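Local coordinates for putative oxidoreductase (Thermus thermophilus, PDB 2ISM), which is of unknown function but belongs to a family of beta-propeller oxidoreductases and carries a bound calcium ion, at residues Y149-E154 and R202-L207; L78-H83 and V92-T97. All coordinates share one frame; numbering follows the deposited sequence.

Contact 1 of 2, residues Y149-E154 and R202-L207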
ATOM      1  N   TYR B 149      -4.432  22.190  10.739  1.00 12.54           N
ATOM      2  CA  TYR B 149      -4.541  22.865   9.452  1.00 12.00           C
ATOM      3  C   TYR B 149      -6.012  22.945   9.072  1.00 10.12           C
ATOM      4  O   TYR B 149      -6.749  21.969   9.216  1.00  7.12           O
ATOM      5  CB  TYR B 149      -3.753  22.099   8.387  1.00 10.78           C
ATOM      6  CG  TYR B 149      -2.254  22.205   8.560  1.00 10.56           C
ATOM      7  CD1 TYR B 149      -1.488  22.974   7.686  1.00 11.71           C
ATOM      8  CD2 TYR B 149      -1.601  21.538   9.599  1.00  8.76           C
ATOM      9  CE1 TYR B 149      -0.102  23.077   7.838  1.00 13.79           C
ATOM     10  CE2 TYR B 149      -0.216  21.633   9.761  1.00 10.04           C
ATOM     11  CZ  TYR B 149       0.526  22.401   8.875  1.00 13.79           C
ATOM     12  OH  TYR B 149       1.897  22.488   9.008  1.00 17.63           O
ATOM     13  N   VAL B 150      -6.421  24.109   8.574  1.00 11.19           N
ATOM     14  CA  VAL B 150      -7.819  24.361   8.209  1.00 13.17           C
ATOM     15  C   VAL B 150      -7.949  25.013   6.838  1.00  8.19           C
ATOM     16  O   VAL B 150      -7.315  26.036   6.586  1.00 11.34           O
ATOM     17  CB  VAL B 150      -8.465  25.323   9.233  1.00 11.89           C
ATOM     18  CG1 VAL B 150      -9.959  25.459   8.965  1.00 11.61           C
ATOM     19  CG2 VAL B 150      -8.190  24.831  10.655  1.00 10.13           C
ATOM     20  N   THR B 151      -8.767  24.442   5.953  1.00 10.25           N
ATOM     21  CA  THR B 151      -8.958  25.051   4.642  1.00  9.57           C
ATOM     22  C   THR B 151     -10.247  25.867   4.687  1.00 10.99           C
ATOM     23  O   THR B 151     -11.205  25.484   5.358  1.00  9.44           O
ATOM     24  CB  THR B 151      -9.060  23.999   3.495  1.00 12.40           C
ATOM     25  OG1 THR B 151     -10.296  23.281   3.589  1.00 10.64           O
ATOM     26  CG2 THR B 151      -7.903  23.013   3.567  1.00  6.29           C
ATOM     27  N   THR B 152     -10.258  27.004   3.996  1.00 10.90           N
ATOM     28  CA  THR B 152     -11.442  27.865   3.965  1.00 12.81           C
ATOM     29  C   THR B 152     -11.692  28.369   2.550  1.00 12.11           C
ATOM     30  O   THR B 152     -10.754  28.514   1.761  1.00 10.92           O
ATOM     31  CB  THR B 152     -11.283  29.097   4.882  1.00 12.46           C
ATOM     32  OG1 THR B 152     -10.313  29.993   4.322  1.00 11.83           O
ATOM     33  CG2 THR B 152     -10.834  28.673   6.274  1.00 12.39           C
ATOM     34  N   GLY B 153     -12.956  28.631   2.233  1.00 13.15           N
ATOM     35  CA  GLY B 153     -13.303  29.127   0.912  1.00 13.30           C
ATOM     36  C   GLY B 153     -13.475  30.630   0.969  1.00 14.49           C
ATOM     37  O   GLY B 153     -13.537  31.196   2.063  1.00 15.99           O
ATOM     38  N   GLU B 154     -13.537  31.286  -0.188  1.00  9.64           N
ATOM     39  CA  GLU B 154     -13.715  32.736  -0.202  1.00 15.62           C
ATOM     40  C   GLU B 154     -15.176  33.145  -0.391  1.00 16.88           C
ATOM     41  O   GLU B 154     -15.470  34.253  -0.831  1.00 12.54           O
ATOM     42  CB  GLU B 154     -12.817  33.400  -1.267  1.00 12.81           C
ATOM     43  CG  GLU B 154     -12.564  32.597  -2.536  1.00 14.86           C
ATOM     44  CD  GLU B 154     -13.792  32.447  -3.416  1.00 20.68           C
ATOM     45  OE1 GLU B 154     -13.732  32.879  -4.588  1.00 18.48           O
ATOM     46  OE2 GLU B 154     -14.811  31.897  -2.944  1.00 20.16           O
ATOM     47  N   ARG B 202      -9.235  29.340  -3.835  1.00 11.81           N
ATOM     48  CA  ARG B 202     -10.669  29.464  -4.090  1.00 12.89           C
ATOM     49  C   ARG B 202     -11.612  28.726  -3.148  1.00 10.10           C
ATOM     50  O   ARG B 202     -12.372  29.345  -2.405  1.00 19.08           O
ATOM     51  CB  ARG B 202     -10.929  28.987  -5.521  1.00 13.00           C
ATOM     52  CG  ARG B 202     -12.344  29.235  -6.026  1.00 17.06           C
ATOM     53  CD  ARG B 202     -12.447  28.929  -7.513  1.00 20.06           C
ATOM     54  NE  ARG B 202     -13.821  28.973  -8.013  1.00 21.86           N
ATOM     55  CZ  ARG B 202     -14.748  28.058  -7.748  1.00 21.21           C
ATOM     56  NH1 ARG B 202     -14.456  27.015  -6.983  1.00 20.02           N
ATOM     57  NH2 ARG B 202     -15.972  28.186  -8.248  1.00 20.66           N
ATOM     58  N   ASN B 203     -11.566  27.400  -3.180  1.00 13.39           N
ATOM     59  CA  ASN B 203     -12.401  26.598  -2.292  1.00 11.14           C
ATOM     60  C   ASN B 203     -11.473  25.395  -2.280  1.00 12.74           C
ATOM     61  O   ASN B 203     -11.411  24.628  -3.236  1.00 16.31           O
ATOM     62  CB  ASN B 203     -13.807  26.354  -2.845  1.00 11.13           C
ATOM     63  CG  ASN B 203     -14.740  25.757  -1.797  1.00 17.67           C
ATOM     64  OD1 ASN B 203     -14.642  26.081  -0.614  1.00 20.29           O
ATOM     65  ND2 ASN B 203     -15.655  24.903  -2.229  1.00 12.00           N
ATOM     66  N   PRO B 204     -10.727  25.222  -1.181  1.00 13.67           N
ATOM     67  CA  PRO B 204      -9.785  24.115  -1.024  1.00 12.44           C
ATOM     68  C   PRO B 204     -10.501  23.207  -0.030  1.00 13.39           C
ATOM     69  O   PRO B 204     -11.059  23.681   0.965  1.00 14.73           O
ATOM     70  CB  PRO B 204      -8.499  24.700  -0.451  1.00  9.80           C
ATOM     71  CG  PRO B 204      -9.003  25.907   0.286  1.00 16.27           C
ATOM     72  CD  PRO B 204      -9.994  26.504  -0.692  1.00 12.47           C
ATOM     73  N   GLN B 205     -10.490  21.904  -0.299  1.00 11.98           N
ATOM     74  CA  GLN B 205     -11.137  20.948   0.596  1.00 10.94           C
ATOM     75  C   GLN B 205     -10.230  19.786   0.983  1.00 11.98           C
ATOM     76  O   GLN B 205     -10.577  18.972   1.836  1.00 11.10           O
ATOM     77  CB  GLN B 205     -12.527  20.582   0.075  1.00 10.79           C
ATOM     78  CG  GLN B 205     -13.490  21.761  -0.039  1.00 11.93           C
ATOM     79  CD  GLN B 205     -14.859  21.339  -0.546  1.00 18.40           C
ATOM     80  OE1 GLN B 205     -14.993  20.313  -1.214  1.00 21.08           O
ATOM     81  NE2 GLN B 205     -15.880  22.135  -0.241  1.00 20.60           N
ATOM     82  N   GLY B 206      -9.063  19.717   0.354  1.00 11.77           N
ATOM     83  CA  GLY B 206      -8.131  18.647   0.659  1.00 11.87           C
ATOM     84  C   GLY B 206      -6.826  18.978   1.354  1.00 10.54           C
ATOM     85  O   GLY B 206      -6.253  20.042   1.136  1.00 11.66           O
ATOM     86  N   LEU B 207      -6.367  18.061   2.202  1.00 13.10           N
ATOM     87  CA  LEU B 207      -5.119  18.219   2.944  1.00 12.23           C
ATOM     88  C   LEU B 207      -4.453  16.858   3.063  1.00 13.14           C
ATOM     89  O   LEU B 207      -5.057  15.913   3.566  1.00 11.01           O
ATOM     90  CB  LEU B 207      -5.386  18.750   4.356  1.00 14.68           C
ATOM     91  CG  LEU B 207      -5.882  20.185   4.552  1.00 11.71           C
ATOM     92  CD1 LEU B 207      -6.263  20.403   6.014  1.00 11.91           C
ATOM     93  CD2 LEU B 207      -4.797  21.160   4.129  1.00 12.02           C
TER

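Contact 2 of 2, residues L78-H83 and V92-T97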
ATOM      1  N   LEU B  78     -18.757  20.062   8.103  1.00 12.18           N
ATOM      2  CA  LEU B  78     -17.700  19.503   7.275  1.00  8.64           C
ATOM      3  C   LEU B  78     -16.410  18.701   7.479  1.00  9.60           C
ATOM      4  O   LEU B  78     -16.283  17.589   6.965  1.00 11.33           O
ATOM      5  CB  LEU B  78     -17.204  20.751   6.531  1.00  9.56           C
ATOM      6  CG  LEU B  78     -18.355  21.628   6.005  1.00 10.67           C
ATOM      7  CD1 LEU B  78     -17.807  22.931   5.435  1.00 11.52           C
ATOM      8  CD2 LEU B  78     -19.162  20.863   4.941  1.00 11.97           C
ATOM      9  N   GLY B  79     -15.458  19.269   8.217  1.00  7.89           N
ATOM     10  CA  GLY B  79     -14.184  18.604   8.452  1.00  9.77           C
ATOM     11  C   GLY B  79     -14.287  18.010   9.843  1.00 12.26           C
ATOM     12  O   GLY B  79     -15.073  18.475  10.673  1.00 11.95           O
ATOM     13  N   LEU B  80     -13.468  16.992  10.104  1.00  8.79           N
ATOM     14  CA  LEU B  80     -13.464  16.313  11.399  1.00 12.72           C
ATOM     15  C   LEU B  80     -12.058  15.774  11.668  1.00 12.97           C
ATOM     16  O   LEU B  80     -11.423  15.235  10.763  1.00 13.11           O
ATOM     17  CB  LEU B  80     -14.458  15.144  11.366  1.00 12.44           C
ATOM     18  CG  LEU B  80     -14.830  14.422  12.659  1.00 18.93           C
ATOM     19  CD1 LEU B  80     -15.735  15.312  13.501  1.00 19.23           C
ATOM     20  CD2 LEU B  80     -15.543  13.120  12.322  1.00 21.76           C
ATOM     21  N   ALA B  81     -11.567  15.924  12.895  1.00  9.49           N
ATOM     22  CA  ALA B  81     -10.237  15.411  13.227  1.00  9.62           C
ATOM     23  C   ALA B  81     -10.049  15.218  14.723  1.00 13.17           C
ATOM     24  O   ALA B  81     -10.456  16.059  15.523  1.00 14.83           O
ATOM     25  CB  ALA B  81      -9.156  16.344  12.684  1.00 11.67           C
ATOM     26  N   LEU B  82      -9.432  14.103  15.100  1.00 13.72           N
ATOM     27  CA  LEU B  82      -9.187  13.818  16.511  1.00 14.70           C
ATOM     28  C   LEU B  82      -7.944  14.570  16.976  1.00 14.47           C
ATOM     29  O   LEU B  82      -7.027  14.814  16.188  1.00 13.88           O
ATOM     30  CB  LEU B  82      -8.963  12.314  16.728  1.00 16.03           C
ATOM     31  CG  LEU B  82     -10.016  11.325  16.225  1.00 14.75           C
ATOM     32  CD1 LEU B  82      -9.544   9.906  16.507  1.00 18.11           C
ATOM     33  CD2 LEU B  82     -11.348  11.582  16.910  1.00 14.32           C
ATOM     34  N   HIS B  83      -7.918  14.937  18.254  1.00 12.67           N
ATOM     35  CA  HIS B  83      -6.767  15.630  18.825  1.00 14.10           C
ATOM     36  C   HIS B  83      -5.572  14.694  18.636  1.00 16.46           C
ATOM     37  O   HIS B  83      -5.715  13.480  18.735  1.00 16.84           O
ATOM     38  CB  HIS B  83      -7.008  15.891  20.318  1.00 14.80           C
ATOM     39  CG  HIS B  83      -5.951  16.725  20.971  1.00 13.94           C
ATOM     40  ND1 HIS B  83      -4.661  16.277  21.165  1.00 17.75           N
ATOM     41  CD2 HIS B  83      -5.993  17.981  21.475  1.00 15.03           C
ATOM     42  CE1 HIS B  83      -3.955  17.221  21.762  1.00 13.18           C
ATOM     43  NE2 HIS B  83      -4.740  18.265  21.960  1.00 17.19           N
ATOM     44  N   VAL B  92     -12.432  16.023  19.996  1.00 13.46           N
ATOM     45  CA  VAL B  92     -12.730  15.751  18.598  1.00 13.95           C
ATOM     46  C   VAL B  92     -12.973  17.126  17.977  1.00 14.80           C
ATOM     47  O   VAL B  92     -13.805  17.898  18.464  1.00 13.31           O
ATOM     48  CB  VAL B  92     -14.008  14.893  18.432  1.00 12.26           C
ATOM     49  CG1 VAL B  92     -14.346  14.741  16.952  1.00 15.41           C
ATOM     50  CG2 VAL B  92     -13.803  13.519  19.062  1.00 17.32           C
ATOM     51  N   TYR B  93     -12.236  17.440  16.917  1.00 11.09           N
ATOM     52  CA  TYR B  93     -12.386  18.732  16.264  1.00  9.01           C
ATOM     53  C   TYR B  93     -13.318  18.622  15.074  1.00 11.45           C
ATOM     54  O   TYR B  93     -13.351  17.601  14.389  1.00 12.06           O
ATOM     55  CB  TYR B  93     -11.021  19.264  15.822  1.00  9.99           C
ATOM     56  CG  TYR B  93     -10.135  19.650  16.991  1.00 12.37           C
ATOM     57  CD1 TYR B  93      -9.885  20.991  17.292  1.00  9.54           C
ATOM     58  CD2 TYR B  93      -9.571  18.673  17.812  1.00 15.47           C
ATOM     59  CE1 TYR B  93      -9.098  21.350  18.376  1.00  9.68           C
ATOM     60  CE2 TYR B  93      -8.780  19.021  18.907  1.00 13.17           C
ATOM     61  CZ  TYR B  93      -8.550  20.360  19.181  1.00 14.53           C
ATOM     62  OH  TYR B  93      -7.779  20.711  20.270  1.00 18.41           O
ATOM     63  N   ALA B  94     -14.087  19.677  14.841  1.00  9.27           N
ATOM     64  CA  ALA B  94     -15.022  19.695  13.727  1.00  9.82           C
ATOM     65  C   ALA B  94     -15.143  21.099  13.170  1.00  9.49           C
ATOM     66  O   ALA B  94     -15.085  22.077  13.918  1.00 10.95           O
ATOM     67  CB  ALA B  94     -16.388  19.195  14.184  1.00 10.62           C
ATOM     68  N   TYR B  95     -15.301  21.181  11.851  1.00  7.64           N
ATOM     69  CA  TYR B  95     -15.458  22.448  11.139  1.00  9.35           C
ATOM     70  C   TYR B  95     -16.936  22.528  10.782  1.00  8.22           C
ATOM     71  O   TYR B  95     -17.468  21.598  10.178  1.00  9.43           O
ATOM     72  CB  TYR B  95     -14.625  22.425   9.850  1.00  9.02           C
ATOM     73  CG  TYR B  95     -14.609  23.720   9.055  1.00 10.30           C
ATOM     74  CD1 TYR B  95     -13.445  24.488   8.966  1.00 12.09           C
ATOM     75  CD2 TYR B  95     -15.739  24.158   8.363  1.00  8.64           C
ATOM     76  CE1 TYR B  95     -13.403  25.658   8.203  1.00 12.58           C
ATOM     77  CE2 TYR B  95     -15.712  25.335   7.596  1.00  6.02           C
ATOM     78  CZ  TYR B  95     -14.540  26.076   7.521  1.00 10.39           C
ATOM     79  OH  TYR B  95     -14.486  27.225   6.764  1.00 13.20           O
ATOM     80  N   ARG B  96     -17.607  23.619  11.150  1.00  9.20           N
ATOM     81  CA  ARG B  96     -19.027  23.737  10.829  1.00  9.26           C
ATOM     82  C   ARG B  96     -19.480  25.154  10.498  1.00 11.06           C
ATOM     83  O   ARG B  96     -18.880  26.139  10.941  1.00 10.44           O
ATOM     84  CB  ARG B  96     -19.890  23.226  11.995  1.00  9.78           C
ATOM     85  CG  ARG B  96     -19.826  24.120  13.235  1.00 10.76           C
ATOM     86  CD  ARG B  96     -20.951  23.824  14.219  1.00 17.60           C
ATOM     87  NE  ARG B  96     -20.813  24.611  15.442  1.00 13.07           N
ATOM     88  CZ  ARG B  96     -21.680  24.598  16.450  1.00 20.52           C
ATOM     89  NH1 ARG B  96     -22.767  23.839  16.388  1.00 16.25           N
ATOM     90  NH2 ARG B  96     -21.451  25.336  17.532  1.00 16.63           N
ATOM     91  N   THR B  97     -20.553  25.238   9.714  1.00 12.65           N
ATOM     92  CA  THR B  97     -21.149  26.516   9.358  1.00 11.54           C
ATOM     93  C   THR B  97     -22.289  26.654  10.369  1.00 14.29           C
ATOM     94  O   THR B  97     -23.130  25.756  10.486  1.00 13.69           O
ATOM     95  CB  THR B  97     -21.754  26.491   7.937  1.00 15.45           C
ATOM     96  OG1 THR B  97     -20.827  25.885   7.026  1.00 11.40           O
ATOM     97  CG2 THR B  97     -22.052  27.914   7.464  1.00 12.44           C
TER

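Contact 1 of 2, residues Y149-E154 and R202-L207
Y149-E154 and R202-L207 run in nearly opposite directions, 165° apart end to end, closing to 4.2 Å between G153 CA and N203 CA and opening to 8.0 Å between Y149 CA and L207 CA. At the close end E154 N donates to R202 O (3.2 Å, 151° at the hydrogen), nearly in line with the carbonyl bond. G153 adds a CA-H...O contact to the same oxygen. The second bond comes from a side chain: with chi1 at 70°, T151 OG1 sits between its own backbone N and carbonyl carbon and gives its proton to P204 O at 2.8 Å, from above the carbonyl plane. OG1 also bonds to R139 N, and the two partners together probably hold the hydroxyl in this rotation. The other branch, T151 CG2, meets L207 tip to tip, 3.6 Å from L207 CG. The P204 ring brings CD to 3.3 Å from T152 O, with CG close to the same oxygen, and L207 CD1 reaches Y149 CB at 3.8 Å. E154 and R202 cross without a salt bridge between them. The E154 carboxylate is held by H135, W245 and Y156, while R202 NE forms a salt bridge with E226. R202 carries its side chain to about 7 Å from the calcium ion, whose site includes E233 and Y243. All the touching residues are buried. The arrangement belongs to the interior of a six-bladed beta-propeller: strand 148-151 of one four-stranded blade continues into a loop that meets the segment leading from strand 196-199 of that blade to strand 208-209, the first of the next.

Contact 2 of 2, residues L78-H83 and V92-T97
L80 and V92 cross at an angle on one face of a two-stranded antiparallel ladder, L80 CD1 lying 3.8 Å from V92 CG1. With its CG anti to the backbone N (chi1 -169°), L80 also brings CD1 within 4.0 Å of A94 CB. Farther along this face L82 lies alongside V92, pointing the same way, and L82 CD2 touches V92 CG2. L80 and L82 pack on strands 33-38 and 44-48, V92 on L45 of the latter, and A94 on V108 of strand 104-112. A81 and Y93 occupy the opposite face. The Y93 ring has A81 O and H83 CB at its edge, near its plane, and runs side by side with H83, whose CD2 is 3.5 Å from Y93 OH. That hydroxyl is bonded beyond the hairpin to P176 O and R109, and F142 meets the Y93 ring edge-to-face. At the far end L78 and Y95 also lie alongside each other, with L78 CD1 3.8 Å from Y95 CD2. Between the side chains the backbones pair directly: A81 and Y93 make a hydrogen-bonded pair, through Y93 N to A81 O (2.6 Å) and A81 N to Y93 O (2.9 Å). Y95 N adds a bond to G79 O (3.0 Å), but the link from L78 N to Y95 O is weak, its angle at the hydrogen only 125°. The chemistry thus divides by direction: amides and carbonyls join the strands edge to edge, while aliphatic groups on one face and a tyrosine with polar and aromatic partners on the other tie the hairpin to its surroundings.

From the N terminus, contact 2 comes first: it closes a short hairpin loop of eight residues between strands 77-82 and 92-98, the first two strands of one blade. Contact 1 follows in series, neither enclosing nor crossing it, and closes a longer loop of 47 residues that includes strands 170-174 and 196-199 of the next blade. Contact 2 therefore builds within a blade, whereas contact 1 joins a blade to the connection entering its successor. Their centres are about 13 Å apart, and they meet through Y95: its CE1 lies 3.5 Å from V150 CG1, so that strand 92-98 packs against strand 148-151 across the boundary between neighbouring blades.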